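Local coordinates for antigen MTB48, Mycobacterial protein (Mycobacterium smegmatis, PDB 4WJ1), which is exported by the ESX-1 type VII secretion system and is probably involved in DNA conjugation, at least in recipient cells, this chain being its N-terminal PE-PPE part, at residues Arg175-Pro180 / Arg197-Trp202; Phe60-Arg65 / Gly281-Ile286; Gly67-Ala72 / Pro117-Ile122; Ala54-Thr59 / Asp161-Tyr166; Glu21-Arg26 / Ala73-Ala78. All blocks are in the same frame, centred on the assembly; numbering follows the deposited sequence.

Interaction 1: Arg175-Pro180 / Arg197-Trp202; sequences RHFANP and RRLSTW
With its CG set opposite the carbonyl carbon (chi1 -58°), F177 sends its ring into the space between the helices, while L199 holds CG trans to its own amide nitrogen (chi1 179°) and carries one methyl up to that ring. The methyl is CD2, which comes equally near to two ring atoms, 3.6 Å from F177 CE1 and 3.6 Å from F177 CD1. It lies over a face and not at an edge: L199 CD2 is 3.9 Å from the centroid of the F177 ring and 27° off the ring normal, a CH-pi contact displaced toward the rim. The segments belong to helices 154-178 and 187-230 of the PPE domain, which fold back on each other as a hairpin; the short connection between them carries the Trp-Ala-Gly version of the WxG motif. This contact sits close to that connection, where F177 CA and S200 CA are 5.1 Å apart, the nearest CA pair of the two segments. S200 packs at this close approach: its CB is 3.8 Å from F177 CB, and its OG stands 3.5 Å from A178 CB, in van der Waals contact, while its polar need is met weakly by the carbonyl of G174. Further round the F177 ring, H173 meets it edge-to-face, W203 meets it at a shallow interplanar angle, and C22 of helix 12-22 touches it.

Interaction 2: Phe60-Arg65 / Gly281-Ile286; sequences FAAGDR and GKPPSI
P283 sets its pyrrolidine ring against A62 and G63 of helix 40-96, and no hydrogen bond joins the two segments. The ring pucker is C-gamma endo, and the puckered atom makes the nearest approaches: P283 CG lies 3.6 Å from G63 N and 3.7 Å from A62 C, thus on the peptide link itself. Two other ring atoms straddle this point. P283 CD touches the A62 methyl, with CD to A62 CB 3.9 Å, while P283 CB rests on the bare backbone of glycine, 3.9 Å from G63 CA. A62 offers a methyl and G63 no side chain at all, and G63 CA and P283 CA are 5.4 Å apart. Neighbouring side chains turn elsewhere: K282 starts from an uncommon rotamer (chi1 75°) and curls its end away from the helix, its NZ making a weak bond to P283 O, whereas S285 directs OG to E66. W202 of helix 187-230 packs against P283 as well, enclosing the ring between two helices. The backbone torsions of K282 to P284 are those of a polyproline II segment, and the arrangement is a proline-rich tail laid between the PE helix 40-96 and the PPE helix 187-230.

Interaction 3: Gly67-Ala72 / Pro117-Ile122; sequences GERIAA and PGPLAI
R69 grips the backbone of P117 through NE, donating to P117 O at 2.7 Å with an N-H...O angle of 149°. This arginine-to-main-chain-carbonyl hydrogen bond ties the irregular linker between helices 40-96 and 139-147 back onto the PE helix 40-96. The bond is somewhat bent, yet the oxygen lies in the guanidinium plane, and NE lies in the carbonyl plane, with a C=O...N angle of 153°. The aliphatic part of the arginine also lies against the linker, R69 CD being 3.8 Å from G118 C. One face of the guanidinium is approached by the proline ring that follows, P119 CD standing 4.1 Å from R69 NE. Water 1 closes a second route at the group's edge, accepting from R69 NH2 at 2.9 Å and donating to P117 O at 3.1 Å. The oxygen therefore takes two donors, one direct and one through solvent. What brings NE to this spot is a bend at chi3 (66°). The remaining nitrogen fixes the rotation of the group: R69 NH1 forms a salt bridge with E66 and also donates to the carbonyl of I286, so one arginine joins the linker to the C-terminal tail. A turn earlier on the helix, a second arginine repeats the theme, R65 NH1 donating to the carbonyl O of G118.

Interaction 4: Ala54-Thr59 / Asp161-Tyr166; sequences AKLKAT and DQWRDY
Helices 40-96 and 154-178 stand well apart where L56 faces W163: their CA atoms are 10.4 Å from each other, and this is the nearest CA pair of the two segments. The indole fills that separation. W163 has CG opposite its carbonyl carbon (chi1 -85°), which carries the six-membered ring out to the other helix. Its outer atoms do the touching, with CZ3 3.8 Å from L56 CD1 and CH2 3.9 Å from L56 CB. K57 crosses the neighbouring part of the ring at a slant, as L56 does, its CE 3.8 Å from W163 CZ2. The extended lysine chain carries NZ past the indole, where water 2 accepts from K57 NZ at 2.9 Å and from W163 NE1 at 3.0 Å, giving the indole N-H an acceptor. K57 NZ has a direct partner as well, the carbonyl of P30 in the loop after helix 12-22. F60, F159 and, from helix 187-230, C210 and L213 also pack against W163. A tryptophan held this way, between the PE helix 40-96 and the PPE helices 154-178 and 187-230, is core packing of the elongated helical bundle formed by the fused PE and PPE domains.

Interaction 5: Glu21-Arg26 / Ala73-Ala78; sequences ECESTR and AIRAAA
E23 and R75 come from opposite directions, the guanidinium end-on through NH1 and NH2, and form a salt bridge with two hydrogen bonds, one to each carboxylate oxygen. R75 NH2 donates to E23 OE1 at 3.0 Å and R75 NH1 donates to E23 OE2 at 3.1 Å, both with N-H...O angles of 157°. The oxygens lie near the guanidinium plane. The pairing is not coplanar, however: the two flat groups are twisted 51° apart, so that both N-H groups reach the carboxylate from above its plane. The third nitrogen, R75 NE, is taken by E16 in a further salt bridge, giving every nitrogen of the guanidinium an acidic acceptor. R75 of helix 40-96 is thus tied to helix 12-22 through E16 and to the turn just beyond its end through E23; these two helices of the PE domain run antiparallel as a helical hairpin. An extended arginine chain from CG to NE lets R75 span the distance. Beside the charged pair the hairpin has a thin apolar contact, C22 SG to I74 CD1 at 4.2 Å, and C22 also packs on I70 and A71. At the end of helix 12-22 the carbonyl of E21 is doubly satisfied, by S24 N at 3.0 Å and by S24 OG at 2.7 Å. E21 itself pairs with K18, and R26, further along, makes a salt bridge with D64.

Helix 40-96 is shared by interactions 2 to 5, in the order 4, 2, 3 and 5 along its length; interaction 1 lies between helices 154-178 and 187-230 beside it. Interactions 2 and 3 are closest, their centres about 7 Å apart, while 4 and 5 are farthest, about 24 Å. In sequence, interaction 3 is nested within the loops closed by 2 and by 4, 2 crosses 4, and 5 crosses 2, 3 and 4. Direct bonds couple them: W202 NE1 to G281 O joins 1 with 2, and a weak one between Y166 OH and R26 NH1 joins 4 with 5. Helices of both domains are thus packed together, with the non-helical linker and tail laid along them.

Interaction 1: Arg175-Pro180 / Arg197-Trp202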
# COMPACT_ATOMS: atom_id res chain seq x y z
N ARG A 175 11.75 3.29 8.44
CA ARG A 175 12.87 3.70 9.28
C ARG A 175 13.97 2.66 9.33
O ARG A 175 15.08 2.96 9.73
CB ARG A 175 12.38 4.03 10.69
CG ARG A 175 11.39 5.18 10.73
CD ARG A 175 10.96 5.54 12.15
NE ARG A 175 9.84 6.49 12.13
CZ ARG A 175 8.58 6.19 12.45
NH1 ARG A 175 8.25 4.97 12.83
NH2 ARG A 175 7.64 7.12 12.39
N HIS A 176 13.67 1.42 8.91
CA HIS A 176 14.72 0.39 8.83
C HIS A 176 15.77 0.77 7.79
O HIS A 176 16.88 0.23 7.80
CB HIS A 176 14.13 -0.98 8.48
CG HIS A 176 13.30 -1.59 9.58
ND1 HIS A 176 13.84 -2.06 10.75
CD2 HIS A 176 11.96 -1.79 9.67
CE1 HIS A 176 12.87 -2.53 11.53
NE2 HIS A 176 11.72 -2.37 10.90
N PHE A 177 15.42 1.69 6.90
CA PHE A 177 16.24 2.00 5.75
C PHE A 177 16.90 3.36 5.90
O PHE A 177 17.90 3.63 5.26
CB PHE A 177 15.41 1.95 4.46
CG PHE A 177 14.75 0.64 4.24
CD1 PHE A 177 15.40 -0.37 3.58
CD2 PHE A 177 13.48 0.39 4.76
CE1 PHE A 177 14.79 -1.61 3.40
CE2 PHE A 177 12.87 -0.84 4.58
CZ PHE A 177 13.53 -1.83 3.90
N ALA A 178 16.33 4.20 6.75
CA ALA A 178 16.70 5.61 6.76
C ALA A 178 18.14 5.88 7.18
O ALA A 178 18.74 6.85 6.74
CB ALA A 178 15.76 6.38 7.66
N ASN A 179 18.69 5.04 8.03
CA ASN A 179 19.99 5.28 8.63
C ASN A 179 21.09 4.59 7.82
O ASN A 179 20.97 3.43 7.48
CB ASN A 179 20.01 4.79 10.08
CG ASN A 179 19.67 3.28 10.20
OD1 ASN A 179 18.67 2.80 9.63
ND2 ASN A 179 20.50 2.55 10.94
N PRO A 180 22.16 5.32 7.50
CA PRO A 180 23.32 4.72 6.84
C PRO A 180 24.06 3.74 7.74
O PRO A 180 24.11 3.97 8.93
CB PRO A 180 24.23 5.93 6.53
CG PRO A 180 23.32 7.11 6.55
CD PRO A 180 22.25 6.79 7.56
N ARG A 197 17.66 6.31 1.45
CA ARG A 197 16.80 7.45 1.73
C ARG A 197 15.59 7.44 0.80
O ARG A 197 14.49 7.77 1.20
CB ARG A 197 17.57 8.76 1.58
CG ARG A 197 16.76 9.96 2.03
CD ARG A 197 17.31 11.26 1.44
NE ARG A 197 17.36 11.24 -0.02
CZ ARG A 197 16.29 11.27 -0.82
NH1 ARG A 197 15.05 11.29 -0.32
NH2 ARG A 197 16.47 11.25 -2.14
N ARG A 198 15.81 7.04 -0.45
CA ARG A 198 14.72 6.98 -1.40
C ARG A 198 13.71 5.94 -0.98
O ARG A 198 12.51 6.20 -0.98
CB ARG A 198 15.23 6.67 -2.80
CG ARG A 198 16.02 7.79 -3.42
CD ARG A 198 16.19 7.61 -4.91
NE ARG A 198 17.22 8.51 -5.42
CZ ARG A 198 18.48 8.13 -5.60
NH1 ARG A 198 18.82 6.88 -5.31
NH2 ARG A 198 19.38 9.00 -6.06
N LEU A 199 14.21 4.76 -0.61
CA LEU A 199 13.35 3.64 -0.29
C LEU A 199 12.61 3.91 1.02
O LEU A 199 11.41 3.67 1.14
CB LEU A 199 14.15 2.35 -0.20
CG LEU A 199 13.29 1.13 0.16
CD1 LEU A 199 12.12 1.01 -0.80
CD2 LEU A 199 14.13 -0.15 0.18
N SER A 200 13.36 4.43 1.99
CA SER A 200 12.80 4.85 3.26
C SER A 200 11.71 5.91 3.09
O SER A 200 10.66 5.84 3.71
CB SER A 200 13.91 5.38 4.16
OG SER A 200 13.39 6.30 5.10
N THR A 201 11.95 6.89 2.24
CA THR A 201 10.98 7.94 2.02
C THR A 201 9.76 7.39 1.30
O THR A 201 8.64 7.85 1.52
CB THR A 201 11.62 9.08 1.24
OG1 THR A 201 12.37 9.87 2.17
CG2 THR A 201 10.60 9.98 0.58
N TRP A 202 9.98 6.40 0.45
CA TRP A 202 8.91 5.85 -0.34
C TRP A 202 7.95 5.04 0.55
O TRP A 202 6.74 5.09 0.39
CB TRP A 202 9.48 5.00 -1.45
CG TRP A 202 8.47 4.25 -2.24
CD1 TRP A 202 7.80 4.69 -3.34
CD2 TRP A 202 8.03 2.91 -2.01
NE1 TRP A 202 6.95 3.70 -3.81
CE2 TRP A 202 7.08 2.60 -3.00
CE3 TRP A 202 8.34 1.94 -1.05
CZ2 TRP A 202 6.44 1.37 -3.07
CZ3 TRP A 202 7.71 0.71 -1.12
CH2 TRP A 202 6.77 0.43 -2.13

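Interaction 2: Phe60-Arg65 / Gly281-Ile286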
# COMPACT_ATOMS: atom_id res chain seq x y z
N PHE A 60 3.54 -2.89 -2.52
CA PHE A 60 4.31 -3.13 -1.31
C PHE A 60 5.23 -4.31 -1.54
O PHE A 60 6.35 -4.33 -1.04
CB PHE A 60 3.39 -3.41 -0.11
CG PHE A 60 2.46 -2.28 0.24
CD1 PHE A 60 2.69 -0.99 -0.22
CD2 PHE A 60 1.35 -2.51 1.05
CE1 PHE A 60 1.83 0.05 0.11
CE2 PHE A 60 0.49 -1.48 1.39
CZ PHE A 60 0.73 -0.20 0.92
N ALA A 61 4.75 -5.31 -2.28
CA ALA A 61 5.58 -6.49 -2.56
C ALA A 61 6.79 -6.09 -3.42
O ALA A 61 7.87 -6.64 -3.27
CB ALA A 61 4.77 -7.57 -3.25
N ALA A 62 6.59 -5.14 -4.34
CA ALA A 62 7.71 -4.64 -5.14
C ALA A 62 8.69 -3.93 -4.21
O ALA A 62 9.91 -4.07 -4.35
CB ALA A 62 7.23 -3.72 -6.23
N GLY A 63 8.14 -3.19 -3.25
CA GLY A 63 8.93 -2.51 -2.24
C GLY A 63 9.83 -3.47 -1.48
O GLY A 63 11.03 -3.22 -1.33
N ASP A 64 9.25 -4.57 -1.02
CA ASP A 64 10.02 -5.63 -0.37
C ASP A 64 11.20 -6.08 -1.21
O ASP A 64 12.28 -6.31 -0.69
CB ASP A 64 9.13 -6.84 -0.08
CG ASP A 64 8.07 -6.56 1.00
OD1 ASP A 64 8.24 -5.59 1.77
OD2 ASP A 64 7.09 -7.33 1.09
N ARG A 65 10.99 -6.20 -2.52
CA ARG A 65 12.02 -6.67 -3.42
C ARG A 65 13.19 -5.70 -3.36
O ARG A 65 14.34 -6.11 -3.24
CB ARG A 65 11.47 -6.80 -4.85
CG ARG A 65 12.55 -7.07 -5.89
CD ARG A 65 13.39 -8.27 -5.49
NE ARG A 65 12.64 -9.52 -5.54
CZ ARG A 65 12.28 -10.13 -6.66
NH1 ARG A 65 12.59 -9.61 -7.83
NH2 ARG A 65 11.60 -11.26 -6.61
N GLY A 281 3.10 5.13 -6.65
CA GLY A 281 4.24 4.94 -7.52
C GLY A 281 5.05 3.73 -7.10
O GLY A 281 5.11 3.38 -5.91
N LYS A 282 5.67 3.08 -8.07
CA LYS A 282 6.60 1.99 -7.82
C LYS A 282 7.70 2.45 -6.86
O LYS A 282 7.98 3.65 -6.76
CB LYS A 282 7.20 1.50 -9.13
CG LYS A 282 8.25 2.45 -9.69
CD LYS A 282 8.69 2.11 -11.11
CE LYS A 282 9.85 3.01 -11.54
NZ LYS A 282 11.03 2.94 -10.59
N PRO A 283 8.34 1.50 -6.18
CA PRO A 283 9.48 1.85 -5.32
C PRO A 283 10.74 2.21 -6.11
O PRO A 283 10.84 1.88 -7.30
CB PRO A 283 9.70 0.58 -4.51
CG PRO A 283 9.28 -0.50 -5.43
CD PRO A 283 8.06 0.06 -6.14
N PRO A 284 11.71 2.87 -5.47
CA PRO A 284 12.96 3.13 -6.19
C PRO A 284 13.78 1.85 -6.27
O PRO A 284 13.75 1.03 -5.34
CB PRO A 284 13.65 4.18 -5.33
CG PRO A 284 13.18 3.85 -3.94
CD PRO A 284 11.74 3.42 -4.10
N SER A 285 14.49 1.66 -7.37
CA SER A 285 15.34 0.50 -7.51
C SER A 285 16.78 0.97 -7.47
O SER A 285 17.17 1.82 -8.25
CB SER A 285 15.04 -0.26 -8.81
OG SER A 285 13.67 -0.65 -8.87
N ILE A 286 17.56 0.44 -6.53
CA ILE A 286 18.98 0.78 -6.47
C ILE A 286 19.68 0.22 -7.70
O ILE A 286 19.30 -0.83 -8.23
CB ILE A 286 19.65 0.24 -5.21
CG1 ILE A 286 21.01 0.89 -5.02
CG2 ILE A 286 19.78 -1.27 -5.28
CD1 ILE A 286 21.72 0.42 -3.82

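Interaction 3: Gly67-Ala72 / Pro117-Ile122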
# COMPACT_ATOMS: atom_id res chain seq x y z
N GLY A 67 14.06 -3.70 -0.94
CA GLY A 67 14.77 -3.76 0.32
C GLY A 67 15.79 -4.86 0.24
O GLY A 67 16.94 -4.70 0.65
N GLU A 68 15.37 -5.98 -0.35
CA GLU A 68 16.26 -7.13 -0.52
C GLU A 68 17.39 -6.82 -1.50
O GLU A 68 18.48 -7.36 -1.36
CB GLU A 68 15.47 -8.33 -1.01
CG GLU A 68 14.44 -8.81 0.00
CD GLU A 68 13.38 -9.69 -0.63
OE1 GLU A 68 12.30 -9.83 -0.02
OE2 GLU A 68 13.64 -10.22 -1.73
N ARG A 69 17.12 -5.96 -2.48
CA ARG A 69 18.14 -5.61 -3.46
C ARG A 69 19.21 -4.72 -2.84
O ARG A 69 20.40 -4.92 -3.08
CB ARG A 69 17.51 -4.93 -4.68
CG ARG A 69 16.55 -5.83 -5.43
CD ARG A 69 16.06 -5.21 -6.73
NE ARG A 69 17.17 -5.06 -7.66
CZ ARG A 69 17.74 -3.91 -7.97
NH1 ARG A 69 17.30 -2.78 -7.43
NH2 ARG A 69 18.75 -3.88 -8.83
N ILE A 70 18.78 -3.77 -2.02
CA ILE A 70 19.73 -2.93 -1.30
C ILE A 70 20.58 -3.80 -0.39
O ILE A 70 21.80 -3.61 -0.32
CB ILE A 70 19.02 -1.85 -0.47
CG1 ILE A 70 18.28 -0.89 -1.39
CG2 ILE A 70 20.02 -1.11 0.42
CD1 ILE A 70 17.76 0.33 -0.69
N ALA A 71 19.96 -4.77 0.28
CA ALA A 71 20.71 -5.69 1.14
C ALA A 71 21.78 -6.41 0.34
O ALA A 71 22.91 -6.56 0.77
CB ALA A 71 19.79 -6.71 1.80
N ALA A 72 21.39 -6.88 -0.84
CA ALA A 72 22.28 -7.67 -1.65
C ALA A 72 23.43 -6.80 -2.17
O ALA A 72 24.57 -7.24 -2.24
CB ALA A 72 21.52 -8.31 -2.80
N PRO A 117 18.85 -9.92 -7.60
CA PRO A 117 17.52 -10.01 -8.22
C PRO A 117 17.06 -8.68 -8.79
O PRO A 117 17.45 -7.63 -8.29
CB PRO A 117 16.61 -10.43 -7.06
CG PRO A 117 17.52 -11.05 -6.08
CD PRO A 117 18.84 -10.37 -6.20
N GLY A 118 16.22 -8.72 -9.82
CA GLY A 118 15.78 -7.49 -10.44
C GLY A 118 14.56 -6.95 -9.73
O GLY A 118 13.99 -7.62 -8.86
N PRO A 119 14.15 -5.73 -10.10
CA PRO A 119 12.89 -5.17 -9.59
C PRO A 119 11.74 -6.14 -9.81
O PRO A 119 11.77 -6.91 -10.77
CB PRO A 119 12.72 -3.90 -10.41
CG PRO A 119 14.14 -3.51 -10.81
CD PRO A 119 14.85 -4.81 -11.02
N LEU A 120 10.77 -6.11 -8.91
CA LEU A 120 9.60 -6.98 -9.01
C LEU A 120 8.52 -6.36 -9.91
O LEU A 120 8.25 -5.17 -9.82
CB LEU A 120 9.02 -7.27 -7.61
CG LEU A 120 7.83 -8.23 -7.57
CD1 LEU A 120 8.27 -9.63 -7.96
CD2 LEU A 120 7.14 -8.23 -6.21
N ALA A 121 7.93 -7.18 -10.78
CA ALA A 121 6.81 -6.73 -11.61
C ALA A 121 5.60 -6.39 -10.75
O ALA A 121 5.25 -7.13 -9.83
CB ALA A 121 6.44 -7.79 -12.63
N ILE A 122 4.96 -5.26 -11.06
CA ILE A 122 3.70 -4.88 -10.43
C ILE A 122 2.55 -5.10 -11.42
O ILE A 122 2.33 -4.29 -12.33
CB ILE A 122 3.73 -3.41 -9.95
CG1 ILE A 122 4.97 -3.16 -9.08
CG2 ILE A 122 2.44 -3.04 -9.21
CD1 ILE A 122 5.05 -1.76 -8.54
O HOH W 1 19.50 -6.33 -10.16

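Interaction 4: Ala54-Thr59 / Asp161-Tyr166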
# COMPACT_ATOMS: atom_id res chain seq x y z
N ALA A 54 -5.62 -3.91 -3.68
CA ALA A 54 -4.82 -4.89 -4.39
C ALA A 54 -3.59 -4.23 -5.03
O ALA A 54 -2.50 -4.81 -5.01
CB ALA A 54 -5.67 -5.58 -5.45
N LYS A 55 -3.76 -3.04 -5.59
CA LYS A 55 -2.66 -2.32 -6.22
C LYS A 55 -1.62 -1.96 -5.17
O LYS A 55 -0.42 -2.06 -5.42
CB LYS A 55 -3.16 -1.07 -6.94
CG LYS A 55 -2.05 -0.16 -7.51
CD LYS A 55 -1.44 -0.71 -8.79
CE LYS A 55 -1.17 0.40 -9.81
NZ LYS A 55 -2.44 0.97 -10.39
N LEU A 56 -2.08 -1.57 -3.99
CA LEU A 56 -1.17 -1.21 -2.92
C LEU A 56 -0.42 -2.44 -2.44
O LEU A 56 0.79 -2.39 -2.27
CB LEU A 56 -1.92 -0.56 -1.76
CG LEU A 56 -2.30 0.90 -1.98
CD1 LEU A 56 -3.15 1.39 -0.83
CD2 LEU A 56 -1.05 1.73 -2.03
N LYS A 57 -1.13 -3.54 -2.23
CA LYS A 57 -0.47 -4.74 -1.75
C LYS A 57 0.60 -5.22 -2.72
O LYS A 57 1.68 -5.61 -2.30
CB LYS A 57 -1.49 -5.85 -1.48
CG LYS A 57 -2.32 -5.56 -0.25
CD LYS A 57 -3.27 -6.71 0.11
CE LYS A 57 -4.18 -6.34 1.26
NZ LYS A 57 -5.30 -7.34 1.43
N ALA A 58 0.29 -5.17 -4.02
CA ALA A 58 1.24 -5.60 -5.03
C ALA A 58 2.44 -4.66 -5.06
O ALA A 58 3.58 -5.09 -5.24
CB ALA A 58 0.58 -5.66 -6.39
N THR A 59 2.18 -3.37 -4.87
CA THR A 59 3.21 -2.34 -4.86
C THR A 59 4.12 -2.55 -3.66
O THR A 59 5.34 -2.42 -3.78
CB THR A 59 2.57 -0.93 -4.83
OG1 THR A 59 1.82 -0.74 -6.03
CG2 THR A 59 3.62 0.16 -4.72
N ASP A 161 -10.44 0.55 9.08
CA ASP A 161 -9.58 0.61 10.26
C ASP A 161 -8.23 -0.04 9.99
O ASP A 161 -7.19 0.46 10.43
CB ASP A 161 -10.25 -0.08 11.45
CG ASP A 161 -11.49 0.65 11.95
OD1 ASP A 161 -11.72 1.81 11.55
OD2 ASP A 161 -12.24 0.07 12.75
N GLN A 162 -8.23 -1.17 9.28
CA GLN A 162 -6.99 -1.90 9.07
C GLN A 162 -6.00 -1.12 8.20
O GLN A 162 -4.80 -1.14 8.44
CB GLN A 162 -7.27 -3.25 8.42
CG GLN A 162 -7.94 -4.26 9.31
CD GLN A 162 -8.00 -5.59 8.64
OE1 GLN A 162 -7.16 -6.44 8.89
NE2 GLN A 162 -8.99 -5.79 7.76
N TRP A 163 -6.52 -0.46 7.18
CA TRP A 163 -5.69 0.30 6.28
C TRP A 163 -5.18 1.53 6.99
O TRP A 163 -3.99 1.84 6.94
CB TRP A 163 -6.44 0.65 5.01
CG TRP A 163 -6.35 -0.48 4.05
CD1 TRP A 163 -7.31 -1.42 3.77
CD2 TRP A 163 -5.21 -0.83 3.25
NE1 TRP A 163 -6.84 -2.32 2.83
CE2 TRP A 163 -5.55 -1.98 2.51
CE3 TRP A 163 -3.93 -0.28 3.10
CZ2 TRP A 163 -4.67 -2.58 1.63
CZ3 TRP A 163 -3.06 -0.88 2.22
CH2 TRP A 163 -3.43 -2.02 1.49
N ARG A 164 -6.08 2.21 7.69
CA ARG A 164 -5.68 3.40 8.44
C ARG A 164 -4.52 3.08 9.37
O ARG A 164 -3.57 3.85 9.48
CB ARG A 164 -6.85 3.94 9.24
CG ARG A 164 -6.52 5.15 10.09
CD ARG A 164 -7.60 5.38 11.13
NE ARG A 164 -7.61 4.28 12.09
CZ ARG A 164 -8.70 3.81 12.69
NH1 ARG A 164 -9.89 4.34 12.42
NH2 ARG A 164 -8.60 2.79 13.54
N ASP A 165 -4.59 1.93 10.02
CA ASP A 165 -3.61 1.61 11.04
C ASP A 165 -2.34 1.04 10.48
O ASP A 165 -1.35 0.92 11.19
CB ASP A 165 -4.19 0.64 12.03
CG ASP A 165 -5.27 1.27 12.86
OD1 ASP A 165 -5.29 2.51 13.04
OD2 ASP A 165 -6.10 0.52 13.34
N TYR A 166 -2.38 0.70 9.20
CA TYR A 166 -1.20 0.16 8.54
C TYR A 166 -0.25 1.29 8.15
O TYR A 166 0.93 1.06 7.91
CB TYR A 166 -1.60 -0.64 7.31
CG TYR A 166 -0.55 -1.63 6.87
CD1 TYR A 166 -0.04 -2.56 7.77
CD2 TYR A 166 -0.09 -1.65 5.56
CE1 TYR A 166 0.91 -3.47 7.37
CE2 TYR A 166 0.85 -2.57 5.15
CZ TYR A 166 1.34 -3.48 6.07
OH TYR A 166 2.27 -4.40 5.68
O HOH W 2 -7.12 -5.16 1.97

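Interaction 5: Glu21-Arg26 / Ala73-Ala78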
# COMPACT_ATOMS: atom_id res chain seq x y z
N GLU A 21 19.14 -5.19 8.40
CA GLU A 21 18.01 -4.28 8.64
C GLU A 21 17.18 -4.10 7.38
O GLU A 21 15.95 -4.03 7.46
CB GLU A 21 18.47 -2.90 9.11
CG GLU A 21 19.12 -2.85 10.47
CD GLU A 21 19.65 -1.46 10.79
OE1 GLU A 21 20.73 -1.10 10.26
OE2 GLU A 21 18.99 -0.71 11.54
N CYS A 22 17.84 -4.02 6.24
CA CYS A 22 17.16 -3.88 4.96
C CYS A 22 16.25 -5.06 4.63
O CYS A 22 15.36 -4.93 3.80
CB CYS A 22 18.17 -3.73 3.83
SG CYS A 22 18.94 -2.13 3.84
N GLU A 23 16.51 -6.20 5.27
CA GLU A 23 15.74 -7.41 5.04
C GLU A 23 14.62 -7.58 6.08
O GLU A 23 13.97 -8.62 6.14
CB GLU A 23 16.67 -8.63 5.07
CG GLU A 23 17.52 -8.77 3.81
CD GLU A 23 18.49 -9.94 3.87
OE1 GLU A 23 19.09 -10.20 4.95
OE2 GLU A 23 18.64 -10.61 2.83
N SER A 24 14.41 -6.56 6.90
CA SER A 24 13.41 -6.60 7.96
C SER A 24 12.06 -7.00 7.40
O SER A 24 11.58 -6.45 6.42
CB SER A 24 13.30 -5.24 8.66
OG SER A 24 14.44 -4.98 9.46
N THR A 25 11.44 -7.98 8.04
CA THR A 25 10.14 -8.44 7.60
C THR A 25 9.10 -7.37 7.79
O THR A 25 8.95 -6.83 8.88
CB THR A 25 9.72 -9.69 8.34
OG1 THR A 25 10.70 -10.69 8.11
CG2 THR A 25 8.38 -10.18 7.81
N ARG A 26 8.41 -7.05 6.72
CA ARG A 26 7.28 -6.13 6.78
C ARG A 26 6.08 -6.90 7.35
O ARG A 26 5.79 -8.00 6.89
CB ARG A 26 6.97 -5.58 5.39
CG ARG A 26 5.80 -4.63 5.34
CD ARG A 26 5.73 -4.00 3.97
NE ARG A 26 5.65 -5.00 2.90
CZ ARG A 26 4.50 -5.49 2.44
NH1 ARG A 26 3.35 -5.09 2.96
NH2 ARG A 26 4.50 -6.39 1.46
N ALA A 73 23.10 -5.56 -2.51
CA ALA A 73 24.09 -4.61 -3.00
C ALA A 73 25.10 -4.33 -1.90
O ALA A 73 26.30 -4.29 -2.14
CB ALA A 73 23.42 -3.34 -3.45
N ILE A 74 24.60 -4.17 -0.68
CA ILE A 74 25.46 -3.94 0.47
C ILE A 74 26.37 -5.14 0.68
O ILE A 74 27.57 -4.98 0.88
CB ILE A 74 24.62 -3.67 1.74
CG1 ILE A 74 24.09 -2.23 1.70
CG2 ILE A 74 25.44 -3.85 2.98
CD1 ILE A 74 22.96 -1.98 2.70
N ARG A 75 25.81 -6.34 0.58
CA ARG A 75 26.64 -7.54 0.73
C ARG A 75 27.64 -7.70 -0.40
O ARG A 75 28.71 -8.29 -0.20
CB ARG A 75 25.77 -8.78 0.83
CG ARG A 75 24.87 -8.74 2.05
CD ARG A 75 24.48 -10.11 2.50
NE ARG A 75 23.85 -10.01 3.80
CZ ARG A 75 22.53 -9.97 3.98
NH1 ARG A 75 21.71 -10.04 2.94
NH2 ARG A 75 22.05 -9.87 5.21
N ALA A 76 27.32 -7.19 -1.58
CA ALA A 76 28.25 -7.30 -2.70
C ALA A 76 29.43 -6.36 -2.43
O ALA A 76 30.59 -6.71 -2.63
CB ALA A 76 27.57 -6.98 -4.01
N ALA A 77 29.11 -5.16 -1.95
CA ALA A 77 30.12 -4.22 -1.51
C ALA A 77 31.02 -4.86 -0.46
O ALA A 77 32.24 -4.86 -0.59
CB ALA A 77 29.47 -2.96 -0.96
N ALA A 78 30.41 -5.40 0.59
CA ALA A 78 31.16 -6.01 1.69
C ALA A 78 32.07 -7.10 1.17
O ALA A 78 33.19 -7.26 1.65
CB ALA A 78 30.19 -6.57 2.76